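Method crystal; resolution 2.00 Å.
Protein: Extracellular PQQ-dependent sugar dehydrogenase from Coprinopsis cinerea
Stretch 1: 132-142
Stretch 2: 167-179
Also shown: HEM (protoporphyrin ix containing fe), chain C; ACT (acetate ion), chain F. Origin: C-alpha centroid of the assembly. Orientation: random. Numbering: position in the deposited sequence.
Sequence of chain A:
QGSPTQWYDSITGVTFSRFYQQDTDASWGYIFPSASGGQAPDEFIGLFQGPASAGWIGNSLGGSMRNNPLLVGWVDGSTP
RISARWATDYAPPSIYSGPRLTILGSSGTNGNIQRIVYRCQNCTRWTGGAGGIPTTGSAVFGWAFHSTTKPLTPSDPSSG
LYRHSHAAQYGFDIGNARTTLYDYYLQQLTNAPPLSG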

ATOM      1  N   GLY A 132     -11.632  10.343   3.969  1.00 16.71           N
ATOM      2  CA  GLY A 132     -10.231  10.427   4.389  1.00 16.60           C
ATOM      3  C   GLY A 132      -9.841   9.346   5.374  1.00 16.69           C
ATOM      4  O   GLY A 132     -10.636   8.471   5.689  1.00 15.85           O
ATOM      5  N   ILE A 133      -8.592   9.376   5.823  1.00 17.84           N
ATOM      6  CA  ILE A 133      -8.134   8.477   6.873  1.00 18.50           C
ATOM      7  C   ILE A 133      -8.209   9.318   8.154  1.00 20.34           C
ATOM      8  O   ILE A 133      -7.583  10.377   8.217  1.00 21.32           O
ATOM      9  N   PRO A 134      -8.967   8.865   9.178  1.00 22.63           N
ATOM     10  CA  PRO A 134      -9.098   9.689  10.401  1.00 25.14           C
ATOM     11  C   PRO A 134      -7.769   9.871  11.156  1.00 27.34           C
ATOM     12  O   PRO A 134      -6.842   9.070  10.983  1.00 24.96           O
ATOM     13  N   THR A 135      -7.680  10.921  11.976  1.00 30.63           N
ATOM     14  CA  THR A 135      -6.481  11.168  12.802  1.00 32.14           C
ATOM     15  C   THR A 135      -6.427  10.122  13.906  1.00 30.64           C
ATOM     16  O   THR A 135      -5.354   9.628  14.251  1.00 28.40           O
ATOM     17  N   THR A 136      -7.594   9.823  14.476  1.00 32.13           N
ATOM     18  CA  THR A 136      -7.717   8.841  15.550  1.00 31.32           C
ATOM     19  C   THR A 136      -8.947   7.971  15.315  1.00 29.73           C
ATOM     20  O   THR A 136      -9.875   8.332  14.566  1.00 30.36           O
ATOM     21  N   GLY A 137      -8.973   6.829  15.980  1.00 28.46           N
ATOM     22  CA  GLY A 137     -10.154   5.978  15.936  1.00 28.29           C
ATOM     23  C   GLY A 137      -9.992   4.887  14.897  1.00 28.39           C
ATOM     24  O   GLY A 137      -8.873   4.452  14.602  1.00 29.85           O
ATOM     25  N   SER A 138     -11.113   4.425  14.360  1.00 26.59           N
ATOM     26  CA  SER A 138     -11.085   3.287  13.466  1.00 26.67           C
ATOM     27  C   SER A 138     -11.045   3.720  12.008  1.00 24.66           C
ATOM     28  O   SER A 138     -11.745   4.647  11.580  1.00 24.71           O
ATOM     29  N   ALA A 139     -10.194   3.039  11.264  1.00 20.44           N
ATOM     30  CA  ALA A 139     -10.223   3.100   9.833  1.00 20.14           C
ATOM     31  C   ALA A 139     -10.639   1.723   9.274  1.00 19.76           C
ATOM     32  O   ALA A 139     -10.412   0.690   9.916  1.00 19.09           O
ATOM     33  N   VAL A 140     -11.304   1.719   8.117  1.00 18.39           N
ATOM     34  CA  VAL A 140     -11.550   0.480   7.364  1.00 17.40           C
ATOM     35  C   VAL A 140     -10.773   0.590   6.058  1.00 16.23           C
ATOM     36  O   VAL A 140     -11.013   1.508   5.285  1.00 14.68           O
ATOM     37  N   PHE A 141      -9.850  -0.350   5.839  1.00 14.99           N
ATOM     38  CA  PHE A 141      -9.080  -0.406   4.590  1.00 15.74           C
ATOM     39  C   PHE A 141      -9.541  -1.594   3.777  1.00 14.79           C
ATOM     40  O   PHE A 141      -9.941  -2.641   4.327  1.00 14.69           O
ATOM     41  N   GLY A 142      -9.429  -1.445   2.466  1.00 14.21           N
ATOM     42  CA  GLY A 142      -9.644  -2.557   1.561  1.00 13.19           C
ATOM     43  C   GLY A 142      -8.305  -3.155   1.165  1.00 12.49           C
ATOM     44  O   GLY A 142      -7.231  -2.503   1.292  1.00 12.19           O
ATOM     45  N   ALA A 167     -10.428 -10.038  -2.897  1.00 13.75           N
ATOM     46  CA  ALA A 167     -10.528  -8.703  -2.279  1.00 14.40           C
ATOM     47  C   ALA A 167     -11.488  -8.738  -1.086  1.00 14.62           C
ATOM     48  O   ALA A 167     -12.473  -9.472  -1.111  1.00 14.97           O
ATOM     49  N   ALA A 168     -11.188  -7.962  -0.047  1.00 14.42           N
ATOM     50  CA  ALA A 168     -12.122  -7.733   1.056  1.00 14.32           C
ATOM     51  C   ALA A 168     -11.683  -6.492   1.837  1.00 14.34           C
ATOM     52  O   ALA A 168     -11.033  -5.620   1.270  1.00 12.66           O
ATOM     53  N   GLN A 169     -12.090  -6.379   3.100  1.00 15.79           N
ATOM     54  CA  GLN A 169     -11.898  -5.153   3.893  1.00 17.11           C
ATOM     55  C   GLN A 169     -11.613  -5.574   5.298  1.00 17.75           C
ATOM     56  O   GLN A 169     -12.010  -6.669   5.717  1.00 17.35           O
ATOM     57  N   TYR A 170     -10.989  -4.682   6.062  1.00 17.62           N
ATOM     58  CA  TYR A 170     -10.805  -4.925   7.499  1.00 17.72           C
ATOM     59  C   TYR A 170     -10.743  -3.587   8.204  1.00 18.09           C
ATOM     60  O   TYR A 170     -10.345  -2.589   7.595  1.00 18.45           O
ATOM     61  N   GLY A 171     -11.152  -3.584   9.475  1.00 18.19           N
ATOM     62  CA  GLY A 171     -11.016  -2.433  10.352  1.00 19.86           C
ATOM     63  C   GLY A 171      -9.666  -2.433  11.058  1.00 20.93           C
ATOM     64  O   GLY A 171      -9.054  -3.484  11.288  1.00 19.96           O
ATOM     65  N   PHE A 172      -9.166  -1.246  11.360  1.00 21.90           N
ATOM     66  CA  PHE A 172      -8.019  -1.164  12.266  1.00 24.94           C
ATOM     67  C   PHE A 172      -7.930   0.166  13.000  1.00 24.08           C
ATOM     68  O   PHE A 172      -8.491   1.183  12.564  1.00 23.31           O
ATOM     69  N   ASP A 173      -7.156   0.123  14.077  1.00 22.99           N
ATOM     70  CA  ASP A 173      -6.894   1.259  14.930  1.00 22.16           C
ATOM     71  C   ASP A 173      -5.772   2.076  14.301  1.00 20.19           C
ATOM     72  O   ASP A 173      -4.605   1.660  14.303  1.00 19.68           O
ATOM     73  N   ILE A 174      -6.123   3.252  13.793  1.00 20.65           N
ATOM     74  CA  ILE A 174      -5.166   4.128  13.067  1.00 21.06           C
ATOM     75  C   ILE A 174      -4.081   4.676  14.002  1.00 21.45           C
ATOM     76  O   ILE A 174      -2.902   4.698  13.643  1.00 19.23           O
ATOM     77  N   GLY A 175      -4.490   5.113  15.201  1.00 21.06           N
ATOM     78  CA  GLY A 175      -3.563   5.591  16.216  1.00 22.62           C
ATOM     79  C   GLY A 175      -2.486   4.592  16.582  1.00 22.88           C
ATOM     80  O   GLY A 175      -1.362   4.969  16.878  1.00 25.22           O
ATOM     81  N   ASN A 176      -2.827   3.314  16.537  1.00 24.15           N
ATOM     82  CA  ASN A 176      -1.847   2.255  16.691  1.00 26.67           C
ATOM     83  C   ASN A 176      -0.826   2.130  15.557  1.00 26.27           C
ATOM     84  O   ASN A 176       0.254   1.538  15.755  1.00 26.00           O
ATOM     85  N   ALA A 177      -1.172   2.654  14.379  1.00 23.13           N
ATOM     86  CA  ALA A 177      -0.284   2.645  13.218  1.00 23.11           C
ATOM     87  C   ALA A 177       0.568   3.938  13.162  1.00 23.36           C
ATOM     88  O   ALA A 177       1.515   4.030  12.370  1.00 22.39           O
ATOM     89  N   ARG A 178       0.240   4.914  14.023  1.00 22.31           N
ATOM     90  CA  ARG A 178       0.974   6.195  14.111  1.00 22.08           C
ATOM     91  C   ARG A 178       2.233   6.071  14.979  1.00 22.32           C
ATOM     92  O   ARG A 178       2.224   5.372  15.971  1.00 21.31           O
ATOM     93  N   THR A 179       3.321   6.738  14.584  1.00 20.67           N
ATOM     94  CA  THR A 179       4.588   6.670  15.337  1.00 20.97           C
ATOM     95  C   THR A 179       5.440   7.924  15.184  1.00 22.01           C
ATOM     96  O   THR A 179       5.591   8.467  14.077  1.00 21.76           O
TER

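The strongest side-chain interaction comes from Arg178, whose long, largely extended chain (chi1 m, chi2 and chi3 t) carries its guanidinium to two successive carbonyls of the loop. Arg178 NE donates to Thr135 O at 2.8 Å and Arg178 NH2 to Pro134 O at 3.0 Å. Arginine suits this place because its several N-H groups can serve neighbouring carbonyls of a loop, which lies outside the regular strand pairing between the two stretches; Arg178 NH2 also gives a hydrogen bond to water 1 (2.8 Å from Arg178 NH2 to the water O), which in turn donates to Ile133 O, while Thr135 CG2 lies over one guanidinium face.

Backbone bonds then align the antiparallel strands 138-142 and 167-173. Ala139 N to Phe172 O (2.8 Å) and Phe172 N to Ala139 O (2.7 Å) form one reciprocal pair; Phe141 and Tyr170 form another. At the end of the strand, Asp173 OD1 accepts from water 2, which accepts from Gly137 N.

Ala139, Phe141, Tyr170 and Phe172 share the buried face. Phe172 (chi1 p) directs its ring edge toward the face of Phe141 (chi1 m), with Phe172 CE2 3.4 Å from Phe141 CD2. Ala139's small CB meets the same Phe172 ring, 3.8 Å from CE2. Tyr170 (chi1 p) brings CZ to 4.0 Å from Phe141 CB, and its hydroxyl OH lies 2.9 Å from the O of water 3, which donates to Gly142 O; thus a buried aromatic retains a polar partner.

Farther along, Ile174 (t, p) points toward the loop: its CD1 packs 3.5 Å from Ile133 CG2, while its CG2 lies 3.6 Å from Pro134 O. The branched chain lets CD1 reach Ile133 while CG2 lies against the loop backbone.

On the other face, Val140 (t) and Gln169 (m) are exposed; Val140 CG1 approaches Gln169 OE1 at 3.6 Å. Val140 N donates to acetate O at 3.2 Å. Gly142 leaves room for heme: a CB would clash with HEM CMD.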

ATOM      1  CB  ILE A 133      -6.691   7.952   6.610  1.00 19.07           C
ATOM      2  CG1 ILE A 133      -6.611   7.124   5.300  1.00 18.16           C
ATOM      3  CG2 ILE A 133      -6.193   7.106   7.784  1.00 18.83           C
ATOM      4  CD1 ILE A 133      -5.191   6.900   4.798  1.00 17.88           C
ATOM      5  CB  PRO A 134     -10.115   8.912  11.260  1.00 26.47           C
ATOM      6  CG  PRO A 134     -10.071   7.506  10.746  1.00 27.23           C
ATOM      7  CD  PRO A 134      -9.733   7.603   9.264  1.00 24.34           C
ATOM      8  CB  THR A 135      -6.463  12.581  13.447  1.00 34.28           C
ATOM      9  OG1 THR A 135      -6.738  13.571  12.462  1.00 39.48           O
ATOM     10  CG2 THR A 135      -5.110  12.892  14.037  1.00 36.02           C
ATOM     11  CB  THR A 136      -7.857   9.502  16.947  1.00 32.35           C
ATOM     12  OG1 THR A 136      -8.988  10.375  16.931  1.00 35.76           O
ATOM     13  CG2 THR A 136      -6.603  10.287  17.359  1.00 34.08           C
ATOM     14  CB  SER A 138     -12.268   2.357  13.718  1.00 30.94           C
ATOM     15  OG  SER A 138     -13.490   3.079  13.666  1.00 40.20           O
ATOM     16  CB  ALA A 139      -8.855   3.507   9.337  1.00 21.36           C
ATOM     17  CB  VAL A 140     -13.042   0.213   7.062  1.00 16.95           C
ATOM     18  CG1 VAL A 140     -13.226  -1.158   6.349  1.00 17.07           C
ATOM     19  CG2 VAL A 140     -13.872   0.198   8.354  1.00 19.14           C
ATOM     20  CB  PHE A 141      -7.556  -0.538   4.853  1.00 15.97           C
ATOM     21  CG  PHE A 141      -6.837   0.777   5.127  1.00 17.69           C
ATOM     22  CD1 PHE A 141      -7.527   1.983   5.275  1.00 17.60           C
ATOM     23  CD2 PHE A 141      -5.445   0.788   5.292  1.00 18.22           C
ATOM     24  CE1 PHE A 141      -6.848   3.187   5.550  1.00 19.06           C
ATOM     25  CE2 PHE A 141      -4.754   1.976   5.560  1.00 19.62           C
ATOM     26  CZ  PHE A 141      -5.465   3.190   5.692  1.00 20.04           C
ATOM     27  CB  ALA A 167     -10.982  -7.650  -3.308  1.00 14.75           C
ATOM     28  CB  ALA A 168     -12.291  -8.989   1.917  1.00 14.29           C
ATOM     29  CB  GLN A 169     -13.179  -4.294   3.980  1.00 19.84           C
ATOM     30  CG  GLN A 169     -13.955  -4.101   2.701  1.00 22.34           C
ATOM     31  CD  GLN A 169     -15.104  -3.119   2.853  1.00 25.13           C
ATOM     32  OE1 GLN A 169     -14.926  -1.977   3.312  1.00 23.94           O
ATOM     33  NE2 GLN A 169     -16.292  -3.540   2.423  1.00 26.84           N
ATOM     34  CB  TYR A 170      -9.527  -5.757   7.766  1.00 16.51           C
ATOM     35  CG  TYR A 170      -8.267  -5.118   7.207  1.00 16.62           C
ATOM     36  CD1 TYR A 170      -7.517  -4.215   7.964  1.00 17.00           C
ATOM     37  CD2 TYR A 170      -7.840  -5.402   5.908  1.00 17.28           C
ATOM     38  CE1 TYR A 170      -6.378  -3.619   7.443  1.00 17.19           C
ATOM     39  CE2 TYR A 170      -6.704  -4.809   5.373  1.00 17.47           C
ATOM     40  CZ  TYR A 170      -5.970  -3.930   6.149  1.00 18.20           C
ATOM     41  OH  TYR A 170      -4.823  -3.361   5.606  1.00 19.25           O
ATOM     42  CB  PHE A 172      -6.695  -1.489  11.560  1.00 25.95           C
ATOM     43  CG  PHE A 172      -6.219  -0.417  10.643  1.00 26.25           C
ATOM     44  CD1 PHE A 172      -5.166   0.407  11.021  1.00 28.47           C
ATOM     45  CD2 PHE A 172      -6.828  -0.216   9.413  1.00 28.54           C
ATOM     46  CE1 PHE A 172      -4.719   1.416  10.181  1.00 30.92           C
ATOM     47  CE2 PHE A 172      -6.380   0.782   8.555  1.00 29.81           C
ATOM     48  CZ  PHE A 172      -5.321   1.597   8.939  1.00 30.48           C
ATOM     49  CB  ASP A 173      -6.468   0.729  16.304  1.00 22.06           C
ATOM     50  CG  ASP A 173      -6.309   1.808  17.327  1.00 23.15           C
ATOM     51  OD1 ASP A 173      -6.157   3.001  16.981  1.00 22.37           O
ATOM     52  OD2 ASP A 173      -6.331   1.444  18.507  1.00 25.67           O
ATOM     53  CB  ILE A 174      -5.904   5.263  12.280  1.00 23.04           C
ATOM     54  CG1 ILE A 174      -4.988   5.971  11.278  1.00 24.29           C
ATOM     55  CG2 ILE A 174      -6.513   6.289  13.222  1.00 23.18           C
ATOM     56  CD1 ILE A 174      -4.551   5.060  10.141  1.00 24.12           C
ATOM     57  CB  ASN A 176      -2.545   0.918  16.928  1.00 31.21           C
ATOM     58  CG  ASN A 176      -2.415   0.454  18.367  1.00 38.24           C
ATOM     59  OD1 ASN A 176      -3.410   0.338  19.107  1.00 42.05           O
ATOM     60  ND2 ASN A 176      -1.180   0.208  18.785  1.00 37.66           N
ATOM     61  CB  ALA A 177      -1.086   2.430  11.938  1.00 20.66           C
ATOM     62  CB  ARG A 178       0.065   7.344  14.590  1.00 22.35           C
ATOM     63  CG  ARG A 178      -1.131   7.605  13.686  1.00 22.28           C
ATOM     64  CD  ARG A 178      -1.783   8.985  13.885  1.00 24.83           C
ATOM     65  NE  ARG A 178      -2.881   9.193  12.922  1.00 23.54           N
ATOM     66  CZ  ARG A 178      -2.766   9.598  11.646  1.00 23.88           C
ATOM     67  NH1 ARG A 178      -1.593   9.921  11.089  1.00 22.82           N
ATOM     68  NH2 ARG A 178      -3.870   9.715  10.908  1.00 23.19           N
ATOM     69  CB  THR A 179       5.442   5.398  15.025  1.00 21.48           C
ATOM     70  OG1 THR A 179       6.638   5.415  15.829  1.00 22.33           O
ATOM     71  CG2 THR A 179       5.861   5.322  13.543  1.00 20.78           C
TER
HETATM   72  CHA HEM C 302     -14.468  -5.487  -4.570  1.00 17.04           C
HETATM   73  CHB HEM C 302     -14.710  -5.279  -9.427  1.00 17.84           C
HETATM   74  CHC HEM C 302     -10.182  -3.573  -9.614  1.00 15.83           C
HETATM   75  CHD HEM C 302     -10.311  -2.974  -4.740  1.00 14.63           C
HETATM   76  C1A HEM C 302     -14.903  -5.626  -5.876  1.00 19.12           C
HETATM   77  C2A HEM C 302     -16.115  -6.259  -6.256  1.00 21.18           C
HETATM   78  C3A HEM C 302     -16.165  -6.205  -7.629  1.00 20.85           C
HETATM   79  C4A HEM C 302     -14.999  -5.541  -8.099  1.00 18.82           C
HETATM   80  CMA HEM C 302     -17.271  -6.753  -8.517  1.00 22.83           C
HETATM   81  CAA HEM C 302     -17.155  -6.873  -5.330  1.00 23.80           C
HETATM   82  CBA HEM C 302     -16.647  -8.103  -4.558  1.00 32.56           C
HETATM   83  CGA HEM C 302     -16.030  -9.180  -5.412  1.00 39.27           C
HETATM   84  O1A HEM C 302     -14.801  -9.450  -5.356  1.00 42.05           O
HETATM   85  O2A HEM C 302     -16.759  -9.830  -6.193  1.00 47.98           O
HETATM   86  C1B HEM C 302     -13.489  -4.816  -9.908  1.00 18.14           C
HETATM   87  C2B HEM C 302     -13.171  -4.747 -11.307  1.00 18.66           C
HETATM   88  C3B HEM C 302     -11.865  -4.303 -11.367  1.00 18.41           C
HETATM   89  C4B HEM C 302     -11.425  -4.095  -9.967  1.00 16.65           C
HETATM   90  CMB HEM C 302     -14.107  -5.137 -12.469  1.00 19.63           C
HETATM   91  CAB HEM C 302     -10.983  -4.019 -12.534  1.00 18.61           C
HETATM   92  CBB HEM C 302     -10.993  -4.729 -13.657  1.00 20.24           C
HETATM   93  C1C HEM C 302      -9.839  -3.171  -8.293  1.00 14.81           C
HETATM   94  C2C HEM C 302      -8.626  -2.545  -7.926  1.00 13.86           C
HETATM   95  C3C HEM C 302      -8.649  -2.362  -6.537  1.00 14.08           C
HETATM   96  C4C HEM C 302      -9.891  -2.916  -6.049  1.00 14.27           C
HETATM   97  CMC HEM C 302      -7.559  -2.128  -8.922  1.00 13.34           C
HETATM   98  CAC HEM C 302      -7.596  -1.696  -5.719  1.00 14.44           C
HETATM   99  CBC HEM C 302      -6.284  -1.824  -6.013  1.00 13.16           C
HETATM  100  C1D HEM C 302     -11.441  -3.701  -4.334  1.00 15.32           C
HETATM  101  C2D HEM C 302     -11.796  -3.861  -2.907  1.00 16.22           C
HETATM  102  C3D HEM C 302     -12.952  -4.533  -2.853  1.00 16.03           C
HETATM  103  C4D HEM C 302     -13.308  -4.778  -4.266  1.00 16.28           C
HETATM  104  CMD HEM C 302     -11.032  -3.382  -1.700  1.00 16.88           C
HETATM  105  CAD HEM C 302     -13.690  -4.994  -1.597  1.00 15.84           C
HETATM  106  CBD HEM C 302     -14.562  -3.941  -0.939  1.00 15.29           C
HETATM  107  CGD HEM C 302     -15.789  -3.733  -1.785  1.00 17.03           C
HETATM  108  O1D HEM C 302     -16.062  -2.625  -2.321  1.00 16.10           O
HETATM  109  O2D HEM C 302     -16.528  -4.708  -1.981  1.00 18.20           O
HETATM  110  NA  HEM C 302     -14.216  -5.218  -7.022  1.00 18.20           N
HETATM  111  NB  HEM C 302     -12.444  -4.429  -9.166  1.00 16.95           N
HETATM  112  NC  HEM C 302     -10.560  -3.422  -7.148  1.00 15.05           N
HETATM  113  ND  HEM C 302     -12.404  -4.242  -5.127  1.00 16.11           N
HETATM  114 FE   HEM C 302     -12.436  -4.324  -7.064  1.00 15.77          FE
HETATM  115  C   ACT F 305     -10.878   4.862   6.364  1.00 32.89           C
HETATM  116  O   ACT F 305     -12.073   4.424   6.655  1.00 28.41           O
HETATM  117  OXT ACT F 305     -10.486   5.875   5.733  1.00 25.79           O
HETATM  118  CH3 ACT F 305      -9.679   4.123   6.763  1.00 35.05           C
HETATM  119  O   HOH W   1      -4.484  11.148   8.542  1.00 43.84           O
HETATM  120  O   HOH W   2      -6.781   6.129  17.399  1.00 33.00           O
HETATM  121  O   HOH W   3      -4.930  -2.749   2.786  1.00 12.40           O